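Local structure of aminopeptidase (Aneurinibacillus sp. AM-1, 5IB9) at residues 61-66 against 196-201; 84-89 against 153-158; 230-235 against 271-276. The protein probably removes amino-terminal residues from peptides as a zinc-dependent aminopeptidase of family M28 that carries a protease-associated domain. All coordinates share one frame; numbering follows the deposited sequence.

Contact 1 (61-66 against 196-201); sequences QFEGYT and AEVKTL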
loop_
_atom_site.group_PDB
_atom_site.type_symbol
_atom_site.label_atom_id
_atom_site.label_comp_id
_atom_site.label_asym_id
_atom_site.label_seq_id
_atom_site.Cartn_x
_atom_site.Cartn_y
_atom_site.Cartn_z
ATOM N N GLN A 61 6.912 5.112 -1.448
ATOM C CA GLN A 61 6.774 5.736 -2.761
ATOM C C GLN A 61 5.317 6.059 -3.026
ATOM O O GLN A 61 4.398 5.396 -2.511
ATOM C CB GLN A 61 7.302 4.812 -3.869
ATOM C CG GLN A 61 8.825 4.669 -3.806
ATOM C CD GLN A 61 9.411 3.663 -4.854
ATOM O OE1 GLN A 61 8.665 3.061 -5.636
ATOM N NE2 GLN A 61 10.741 3.457 -4.824
ATOM N N PHE A 62 5.091 7.033 -3.914
ATOM C CA PHE A 62 3.743 7.369 -4.350
ATOM C C PHE A 62 3.923 8.029 -5.685
ATOM O O PHE A 62 5.031 8.440 -6.083
ATOM C CB PHE A 62 3.042 8.275 -3.296
ATOM C CG PHE A 62 3.587 9.655 -3.248
ATOM C CD1 PHE A 62 2.983 10.699 -3.938
ATOM C CD2 PHE A 62 4.800 9.936 -2.547
ATOM C CE1 PHE A 62 3.527 11.991 -3.890
ATOM C CE2 PHE A 62 5.358 11.176 -2.500
ATOM C CZ PHE A 62 4.744 12.243 -3.172
ATOM N N GLU A 63 2.794 8.168 -6.376
ATOM C CA GLU A 63 2.840 8.749 -7.714
ATOM C C GLU A 63 2.594 10.242 -7.606
ATOM O O GLU A 63 1.534 10.644 -7.134
ATOM C CB GLU A 63 1.786 8.038 -8.604
ATOM C CG GLU A 63 2.081 6.561 -8.924
ATOM C CD GLU A 63 3.474 6.335 -9.537
ATOM O OE1 GLU A 63 4.299 5.558 -8.948
ATOM O OE2 GLU A 63 3.743 6.932 -10.615
ATOM N N GLY A 64 3.559 11.049 -7.998
ATOM C CA GLY A 64 3.456 12.491 -7.973
ATOM C C GLY A 64 2.962 12.952 -9.343
ATOM O O GLY A 64 2.890 12.161 -10.297
ATOM N N TYR A 65 2.563 14.206 -9.416
ATOM C CA TYR A 65 2.038 14.748 -10.674
ATOM C C TYR A 65 2.799 16.022 -10.990
ATOM O O TYR A 65 2.914 16.893 -10.133
ATOM C CB TYR A 65 0.558 15.081 -10.479
ATOM C CG TYR A 65 -0.199 15.536 -11.731
ATOM C CD1 TYR A 65 -0.386 14.675 -12.794
ATOM C CD2 TYR A 65 -0.763 16.810 -11.795
ATOM C CE1 TYR A 65 -1.128 15.083 -13.938
ATOM C CE2 TYR A 65 -1.516 17.216 -12.940
ATOM C CZ TYR A 65 -1.669 16.356 -13.978
ATOM O OH TYR A 65 -2.392 16.771 -15.093
ATOM N N THR A 66 3.294 16.140 -12.215
ATOM C CA THR A 66 3.712 17.442 -12.698
ATOM C C THR A 66 2.548 18.005 -13.526
ATOM O O THR A 66 2.187 17.411 -14.541
ATOM C CB THR A 66 4.958 17.358 -13.564
ATOM O OG1 THR A 66 6.017 16.797 -12.778
ATOM C CG2 THR A 66 5.400 18.763 -14.021
ATOM N N ALA A 196 1.578 17.457 -18.795
ATOM C CA ALA A 196 1.363 16.721 -17.533
ATOM C C ALA A 196 2.105 15.387 -17.540
ATOM O O ALA A 196 2.191 14.700 -18.551
ATOM C CB ALA A 196 -0.141 16.473 -17.301
ATOM N N GLU A 197 2.651 15.007 -16.380
ATOM C CA GLU A 197 3.312 13.707 -16.230
ATOM C C GLU A 197 3.082 13.214 -14.785
ATOM O O GLU A 197 2.893 14.001 -13.880
ATOM C CB GLU A 197 4.816 13.791 -16.583
ATOM C CG GLU A 197 5.483 15.057 -16.007
ATOM C CD GLU A 197 6.603 15.683 -16.895
ATOM O OE1 GLU A 197 7.721 15.927 -16.380
ATOM O OE2 GLU A 197 6.356 15.962 -18.095
ATOM N N VAL A 198 3.033 11.898 -14.649
ATOM C CA VAL A 198 2.999 11.217 -13.352
ATOM C C VAL A 198 4.419 10.652 -13.190
ATOM O O VAL A 198 5.006 10.173 -14.139
ATOM C CB VAL A 198 1.895 10.119 -13.353
ATOM C CG1 VAL A 198 2.082 9.125 -12.216
ATOM C CG2 VAL A 198 0.489 10.765 -13.241
ATOM N N LYS A 199 5.008 10.769 -12.003
ATOM C CA LYS A 199 6.405 10.304 -11.780
ATOM C C LYS A 199 6.374 9.729 -10.382
ATOM O O LYS A 199 5.620 10.218 -9.518
ATOM C CB LYS A 199 7.346 11.494 -11.748
ATOM C CG LYS A 199 6.727 12.596 -10.868
ATOM C CD LYS A 199 7.247 13.993 -11.169
ATOM C CE LYS A 199 7.050 14.894 -9.931
ATOM N NZ LYS A 199 5.663 15.457 -9.755
ATOM N N THR A 200 7.197 8.717 -10.151
ATOM C CA THR A 200 7.216 8.088 -8.798
ATOM C C THR A 200 8.105 8.905 -7.909
ATOM O O THR A 200 9.248 9.229 -8.278
ATOM C CB THR A 200 7.759 6.601 -8.876
ATOM O OG1 THR A 200 6.845 5.824 -9.634
ATOM C CG2 THR A 200 7.951 5.915 -7.459
ATOM N N LEU A 201 7.589 9.251 -6.711
ATOM C CA LEU A 201 8.368 10.038 -5.756
ATOM C C LEU A 201 8.461 9.230 -4.456
ATOM O O LEU A 201 7.796 8.202 -4.264
ATOM C CB LEU A 201 7.630 11.341 -5.434
ATOM C CG LEU A 201 7.362 12.313 -6.587
ATOM C CD1 LEU A 201 6.501 13.480 -6.013
ATOM C CD2 LEU A 201 8.682 12.790 -7.120
#

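Contact 2 (84-89 against 153-158); sequences AFTYSP and NGTLGG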
loop_
_atom_site.group_PDB
_atom_site.type_symbol
_atom_site.label_atom_id
_atom_site.label_comp_id
_atom_site.label_asym_id
_atom_site.label_seq_id
_atom_site.Cartn_x
_atom_site.Cartn_y
_atom_site.Cartn_z
ATOM N N ALA A 84 -6.764 22.398 -15.081
ATOM C CA ALA A 84 -6.557 20.923 -15.054
ATOM C C ALA A 84 -6.666 20.348 -13.646
ATOM O O ALA A 84 -6.072 20.870 -12.673
ATOM C CB ALA A 84 -5.223 20.535 -15.661
ATOM N N PHE A 85 -7.387 19.246 -13.517
ATOM C CA PHE A 85 -7.470 18.588 -12.240
ATOM C C PHE A 85 -6.101 17.895 -12.031
ATOM O O PHE A 85 -5.437 17.514 -13.012
ATOM C CB PHE A 85 -8.594 17.536 -12.222
ATOM C CG PHE A 85 -9.973 18.113 -11.964
ATOM C CD1 PHE A 85 -10.776 18.529 -13.037
ATOM C CD2 PHE A 85 -10.491 18.222 -10.667
ATOM C CE1 PHE A 85 -12.055 19.062 -12.803
ATOM C CE2 PHE A 85 -11.774 18.769 -10.426
ATOM C CZ PHE A 85 -12.559 19.180 -11.512
ATOM N N THR A 86 -5.677 17.753 -10.764
ATOM C CA THR A 86 -4.408 17.063 -10.496
ATOM C C THR A 86 -4.587 15.602 -10.882
ATOM O O THR A 86 -5.604 15.014 -10.563
ATOM C CB THR A 86 -4.047 17.156 -8.999
ATOM O OG1 THR A 86 -3.853 18.528 -8.663
ATOM C CG2 THR A 86 -2.735 16.400 -8.729
ATOM N N TYR A 87 -3.604 15.049 -11.597
ATOM C CA TYR A 87 -3.634 13.713 -12.188
ATOM C C TYR A 87 -4.411 13.625 -13.506
ATOM O O TYR A 87 -4.621 12.522 -14.052
ATOM C CB TYR A 87 -4.082 12.618 -11.224
ATOM C CG TYR A 87 -3.113 12.480 -10.051
ATOM C CD1 TYR A 87 -3.452 12.975 -8.801
ATOM C CD2 TYR A 87 -1.875 11.871 -10.235
ATOM C CE1 TYR A 87 -2.559 12.880 -7.720
ATOM C CE2 TYR A 87 -0.984 11.763 -9.175
ATOM C CZ TYR A 87 -1.325 12.266 -7.952
ATOM O OH TYR A 87 -0.415 12.138 -6.929
ATOM N N SER A 88 -4.770 14.788 -14.037
ATOM C CA SER A 88 -5.368 14.758 -15.384
ATOM C C SER A 88 -4.398 14.225 -16.441
ATOM O O SER A 88 -3.268 14.688 -16.517
ATOM C CB SER A 88 -5.880 16.162 -15.785
ATOM O OG SER A 88 -6.393 16.111 -17.122
ATOM N N PRO A 89 -4.847 13.300 -17.292
ATOM C CA PRO A 89 -4.142 12.884 -18.469
ATOM C C PRO A 89 -3.980 14.092 -19.446
ATOM O O PRO A 89 -4.669 15.112 -19.279
ATOM C CB PRO A 89 -5.040 11.793 -19.018
ATOM C CG PRO A 89 -5.903 11.345 -17.854
ATOM C CD PRO A 89 -6.099 12.550 -17.090
ATOM N N ASN A 153 -10.478 24.018 -8.700
ATOM C CA ASN A 153 -9.215 23.326 -8.650
ATOM C C ASN A 153 -9.562 22.116 -7.849
ATOM O O ASN A 153 -10.462 22.163 -6.999
ATOM C CB ASN A 153 -8.183 24.172 -7.913
ATOM C CG ASN A 153 -7.907 25.469 -8.608
ATOM O OD1 ASN A 153 -7.228 25.508 -9.629
ATOM N ND2 ASN A 153 -8.433 26.546 -8.064
ATOM N N GLY A 154 -8.882 21.016 -8.116
ATOM C CA GLY A 154 -9.181 19.817 -7.376
ATOM C C GLY A 154 -8.307 18.722 -7.903
ATOM O O GLY A 154 -7.395 18.976 -8.691
ATOM N N THR A 155 -8.642 17.507 -7.509
ATOM C CA THR A 155 -7.817 16.368 -7.810
ATOM C C THR A 155 -8.619 15.094 -8.098
ATOM O O THR A 155 -9.669 14.825 -7.513
ATOM C CB THR A 155 -6.771 16.135 -6.622
ATOM O OG1 THR A 155 -5.932 14.991 -6.913
ATOM C CG2 THR A 155 -7.521 15.985 -5.279
ATOM N N LEU A 156 -8.078 14.276 -8.978
ATOM C CA LEU A 156 -8.656 12.998 -9.274
ATOM C C LEU A 156 -8.100 11.994 -8.275
ATOM O O LEU A 156 -8.400 10.793 -8.330
ATOM C CB LEU A 156 -8.361 12.620 -10.724
ATOM C CG LEU A 156 -8.775 13.728 -11.721
ATOM C CD1 LEU A 156 -8.539 13.123 -13.065
ATOM C CD2 LEU A 156 -10.238 14.131 -11.536
ATOM N N GLY A 157 -7.276 12.518 -7.373
ATOM C CA GLY A 157 -6.884 11.772 -6.143
ATOM C C GLY A 157 -5.574 11.020 -6.292
ATOM O O GLY A 157 -4.746 10.988 -5.364
ATOM N N GLY A 158 -5.393 10.407 -7.445
ATOM C CA GLY A 158 -4.243 9.607 -7.712
ATOM C C GLY A 158 -4.140 9.304 -9.170
ATOM O O GLY A 158 -5.064 9.563 -9.965
HETATM O O HOH W 1 -6.611 21.737 -10.055
#

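Contact 3 (230-235 against 271-276); sequences DSVEKA and AEENGL. With ZN (zinc ion), chain B; BES (2-(3-amino-2-hydroxy-4-phenyl-butyrylamino)-4-methyl-pentanoic acid), chain H.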
loop_
_atom_site.group_PDB
_atom_site.type_symbol
_atom_site.label_atom_id
_atom_site.label_comp_id
_atom_site.label_asym_id
_atom_site.label_seq_id
_atom_site.Cartn_x
_atom_site.Cartn_y
_atom_site.Cartn_z
ATOM N N ASP A 230 4.643 18.014 5.233
ATOM C CA ASP A 230 4.585 18.586 3.860
ATOM C C ASP A 230 3.559 19.722 3.810
ATOM O O ASP A 230 2.683 19.861 4.688
ATOM C CB ASP A 230 4.162 17.521 2.862
ATOM C CG ASP A 230 2.771 16.959 3.068
ATOM O OD1 ASP A 230 2.350 16.621 4.228
ATOM O OD2 ASP A 230 2.040 16.855 2.059
ATOM N N SER A 231 3.776 20.536 2.745
ATOM C CA SER A 231 2.770 21.607 2.497
ATOM C C SER A 231 2.419 21.604 1.029
ATOM O O SER A 231 3.000 20.876 0.260
ATOM C CB SER A 231 3.299 22.992 2.932
ATOM O OG SER A 231 4.353 23.390 2.060
ATOM N N VAL A 232 1.341 22.320 0.688
ATOM C CA VAL A 232 0.988 22.366 -0.778
ATOM C C VAL A 232 1.941 23.268 -1.577
ATOM O O VAL A 232 2.652 24.112 -1.011
ATOM C CB VAL A 232 -0.464 22.866 -0.953
ATOM C CG1 VAL A 232 -1.438 21.856 -0.262
ATOM C CG2 VAL A 232 -0.691 24.314 -0.494
ATOM N N GLU A 233 1.946 23.041 -2.895
ATOM C CA GLU A 233 2.764 23.869 -3.815
ATOM C C GLU A 233 2.586 25.391 -3.538
ATOM O O GLU A 233 1.474 25.867 -3.369
ATOM C CB GLU A 233 2.305 23.638 -5.256
ATOM C CG GLU A 233 2.778 22.332 -5.937
ATOM C CD GLU A 233 4.229 22.386 -6.485
ATOM O OE1 GLU A 233 4.762 21.297 -6.904
ATOM O OE2 GLU A 233 4.841 23.504 -6.494
ATOM N N LYS A 234 3.687 26.110 -3.484
ATOM C CA LYS A 234 3.756 27.605 -3.297
ATOM C C LYS A 234 3.346 28.099 -1.918
ATOM O O LYS A 234 3.432 29.291 -1.640
ATOM C CB LYS A 234 2.907 28.339 -4.402
ATOM C CG LYS A 234 3.449 28.124 -5.772
ATOM C CD LYS A 234 2.667 28.887 -6.863
ATOM C CE LYS A 234 2.989 28.202 -8.183
ATOM N NZ LYS A 234 1.986 28.421 -9.304
ATOM N N ALA A 235 2.908 27.204 -0.991
ATOM C CA ALA A 235 2.581 27.644 0.324
ATOM C C ALA A 235 3.722 27.341 1.283
ATOM O O ALA A 235 4.062 26.145 1.410
ATOM C CB ALA A 235 1.256 26.893 0.899
ATOM N N ALA A 271 3.483 13.501 2.833
ATOM C CA ALA A 271 2.472 13.351 1.739
ATOM C C ALA A 271 1.106 13.405 2.247
ATOM O O ALA A 271 0.210 12.769 1.744
ATOM C CB ALA A 271 2.784 12.090 0.841
ATOM N N GLU A 272 0.805 14.172 3.292
ATOM C CA GLU A 272 -0.552 14.391 3.783
ATOM C C GLU A 272 -1.415 15.077 2.701
ATOM O O GLU A 272 -2.580 14.683 2.515
ATOM C CB GLU A 272 -0.575 15.147 5.133
ATOM C CG GLU A 272 -1.968 15.206 5.775
ATOM C CD GLU A 272 -2.765 16.461 5.344
ATOM O OE1 GLU A 272 -2.239 17.349 4.626
ATOM O OE2 GLU A 272 -3.937 16.430 5.777
ATOM N N GLU A 273 -0.783 16.035 2.042
ATOM C CA GLU A 273 -1.606 16.896 1.138
ATOM C C GLU A 273 -1.950 16.132 -0.130
ATOM O O GLU A 273 -2.887 16.574 -0.850
ATOM C CB GLU A 273 -0.789 18.112 0.823
ATOM C CG GLU A 273 -0.441 19.104 1.999
ATOM C CD GLU A 273 -1.655 19.853 2.582
ATOM O OE1 GLU A 273 -2.813 19.530 2.162
ATOM O OE2 GLU A 273 -1.384 20.739 3.518
ATOM N N ASN A 274 -1.287 15.030 -0.367
ATOM C CA ASN A 274 -1.530 14.142 -1.484
ATOM C C ASN A 274 -2.600 13.106 -1.258
ATOM O O ASN A 274 -2.759 12.191 -2.081
ATOM C CB ASN A 274 -0.196 13.358 -1.857
ATOM C CG ASN A 274 0.986 14.295 -2.099
ATOM O OD1 ASN A 274 1.304 14.651 -3.255
ATOM N ND2 ASN A 274 1.528 14.828 -1.019
ATOM N N GLY A 275 -3.299 13.131 -0.110
ATOM C CA GLY A 275 -4.274 12.158 0.218
ATOM C C GLY A 275 -3.889 11.261 1.400
ATOM O O GLY A 275 -4.242 10.099 1.459
ATOM N N LEU A 276 -3.273 11.860 2.414
ATOM C CA LEU A 276 -2.954 11.141 3.671
ATOM C C LEU A 276 -1.994 10.015 3.421
ATOM O O LEU A 276 -2.150 8.981 4.082
ATOM C CB LEU A 276 -4.242 10.701 4.451
ATOM C CG LEU A 276 -5.354 11.757 4.473
ATOM C CD1 LEU A 276 -6.492 11.119 5.283
ATOM C CD2 LEU A 276 -4.952 13.088 5.041
HETATM ZN ZN ZN B . -3.368 21.336 3.910
HETATM N N2 BES H . -5.180 20.883 7.304
HETATM C C1 BES H . -5.868 20.438 6.093
HETATM C C6 BES H . -7.250 19.925 6.490
HETATM C C7 BES H . -8.292 20.934 6.962
HETATM C C8 BES H . -8.435 22.221 6.385
HETATM C C12 BES H . -9.169 20.535 7.994
HETATM C C9 BES H . -9.449 23.084 6.851
HETATM C C11 BES H . -10.187 21.409 8.468
HETATM C C10 BES H . -10.312 22.683 7.891
HETATM C C2 BES H . -5.046 19.348 5.394
HETATM O O2 BES H . -3.742 19.924 5.424
HETATM C C3 BES H . -5.562 19.294 3.996
HETATM O O3 BES H . -5.388 20.277 3.284
HETATM N N1 BES H . -6.237 18.252 3.651
HETATM C C4 BES H . -6.832 18.197 2.313
HETATM C C13 BES H . -7.519 16.842 2.291
HETATM C C14 BES H . -6.568 15.648 2.423
HETATM C C15 BES H . -7.468 14.432 2.242
HETATM C C16 BES H . -5.382 15.656 1.458
HETATM C C5 BES H . -7.959 19.202 2.106
HETATM O O1 BES H . -8.318 19.477 0.924
HETATM O O4 BES H . -8.545 19.747 3.059
HETATM O O HOH W 2 -0.044 23.275 3.186
#

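Contact 1 (61-66 against 196-201)
Phe62 and Leu201 meet at the tightly packed end of one face of an antiparallel strand pair, where the leucine lies against the phenyl ring. Its CB stands 4.1 Å from the centroid of the Phe62 ring, an off-centre CH-pi contact, and its CD1 lies 3.6 Å from Phe62 CZ. Gly64, buried like Phe62 and having no side chain, lets Leu201 CD1 come to 3.8 Å of its CA. Toward Thr66, Lys199 and the exposed Glu197 the same face loosens. Six backbone hydrogen bonds join Phe62 with Leu201, Gly64 with Lys199 and Thr66 with Glu197, the straightest running from Leu201 N to Phe62 O at 179°. The non-hydrogen-bonded pairs between them are Glu63 with Thr200 and Tyr65 with Val198. This ladder joins strand 55-66 to the long strand 187-210, which also pairs with strands on the side of the protease-associated domain and with strand 263-269 of the peptidase domain. On the other face Val198 and Thr200 are exposed, and a polar pair suits this solvent side: Thr200 OG1 donates to Glu63 OE1 at 2.7 Å on the syn side of the carboxylate. Glu63 bends at chi2 (-54°), which puts CD on the threonine's side. Val198 CG2 sits at the edge of the Tyr65 ring, 4.0 Å from CD1. The phenol end is held by Ser88 O, while Ala196 CB packs beside it.

Contact 2 (84-89 against 153-158)
Within the protease-associated part of the chain, a type II beta turn from Phe85 to Ser88 docks on the loop 153-158, with Thr86 against Thr155 as a single backbone bridge. Thr86 supplies both hydrogen bonds: its N donates to Gly154 O at 3.0 Å, in the carbonyl plane and on a lone pair, and its O accepts from Leu156 N at 3.0 Å. Both are nearly straight, with N-H...O angles of 173° and 175°. Water 1 adds a third link, donating to Ala84 O and accepting from Gly154 N. Tyr87 occupies the third position of the turn with a positive phi of 80°, and Ser88 N closes the turn on Phe85 O. Gly158 CA and C lie over one face of the Tyr87 ring, the CA 3.7 Å from the ring centroid in a CH-pi contact. Thr155 OG1 sits at the edge of that ring and accepts from Gly157 N, forming an ST turn. The docking places this loop of the protease-associated domain near the active site, the Thr155 side chain about 7 Å from the bound inhibitor. The Tyr87 hydroxyl is hydrogen-bonded to Glu63 O. On the apolar side, Phe85 and Leu156 cross at about a right angle, with Leu156 CD2 3.8 Å from Phe85 CB. The edge of the Phe85 ring meets Thr155 N, and its CD2 lies 3.6 Å from Gly154 C, where the lack of a side chain avoids a tight approach to the ring. Phe127 touches both Phe85 and Leu156, and Val131 of the same helix, 127-136, also packs on the leucine.

Contact 3 (230-235 against 271-276)
Asp230 grips the backbone of the loop 271-276 with both carboxylate oxygens. Glu273 N donates a hydrogen bond to the syn lone pair of Asp230 OD2 at 2.9 Å and 165°, whereas Glu272 N reaches Asp230 OD1 at 3.0 Å from above the carboxylate plane. With Asp230 CG between the backbone N and the carbonyl carbon (chi1 63°), that carbon comes to 3.4 Å of Glu272 N. An aspartate suits this place because its short, forked group can take two successive peptide N-H donors and so fix the backbone that carries the two glutamates. Water 2 makes a further polar link, accepting from Val232 N and donating to Glu273 OE2.

Glu273 holds a zinc ion unequally, with OE2 at 2.1 Å and OE1 at 2.6 Å from the metal; Asp240 and His371 are its other protein ligands, and BES adds O2 and O3. Glu272 lies in the inhibitor pocket, with OE1 3.1 Å from BES O2, and has also been seen as part of a zinc site of this protein. Gly275 and Leu276 border the leucyl side chain of the inhibitor. Such a pair of glutamates beside a two-zinc centre is characteristic of M28 peptidases.

Van der Waals contact is slight: Val232 CG1 rests 3.5 Å from Glu273 CD, an apolar methyl flanking the metal-binding carboxylate. The two loops follow strands 222-228 and 263-269, parallel neighbours, and lead into helices 238-256 and 277-283, while Asn274 touches Phe62 of strand 55-66.

Contact 1 is a surface contact, contact 2 is partly buried, and contact 3, also partly buried, is the most central, its centre about 7 Å from the centre of the chain. Contact 1 is a regular strand ladder; contact 2 joins two loops by a single bridge and aromatic packing; contact 3 relies on carboxylates, which bind peptide N-H groups and zinc. Along the sequence, contact 2 is nested within the loop closed by contact 1, and the two touch through a pair of tyrosines, one from each. Strand 55-66 serves contact 1 and, through Phe62, also reaches contact 3. Contacts 2 and 3 do not touch.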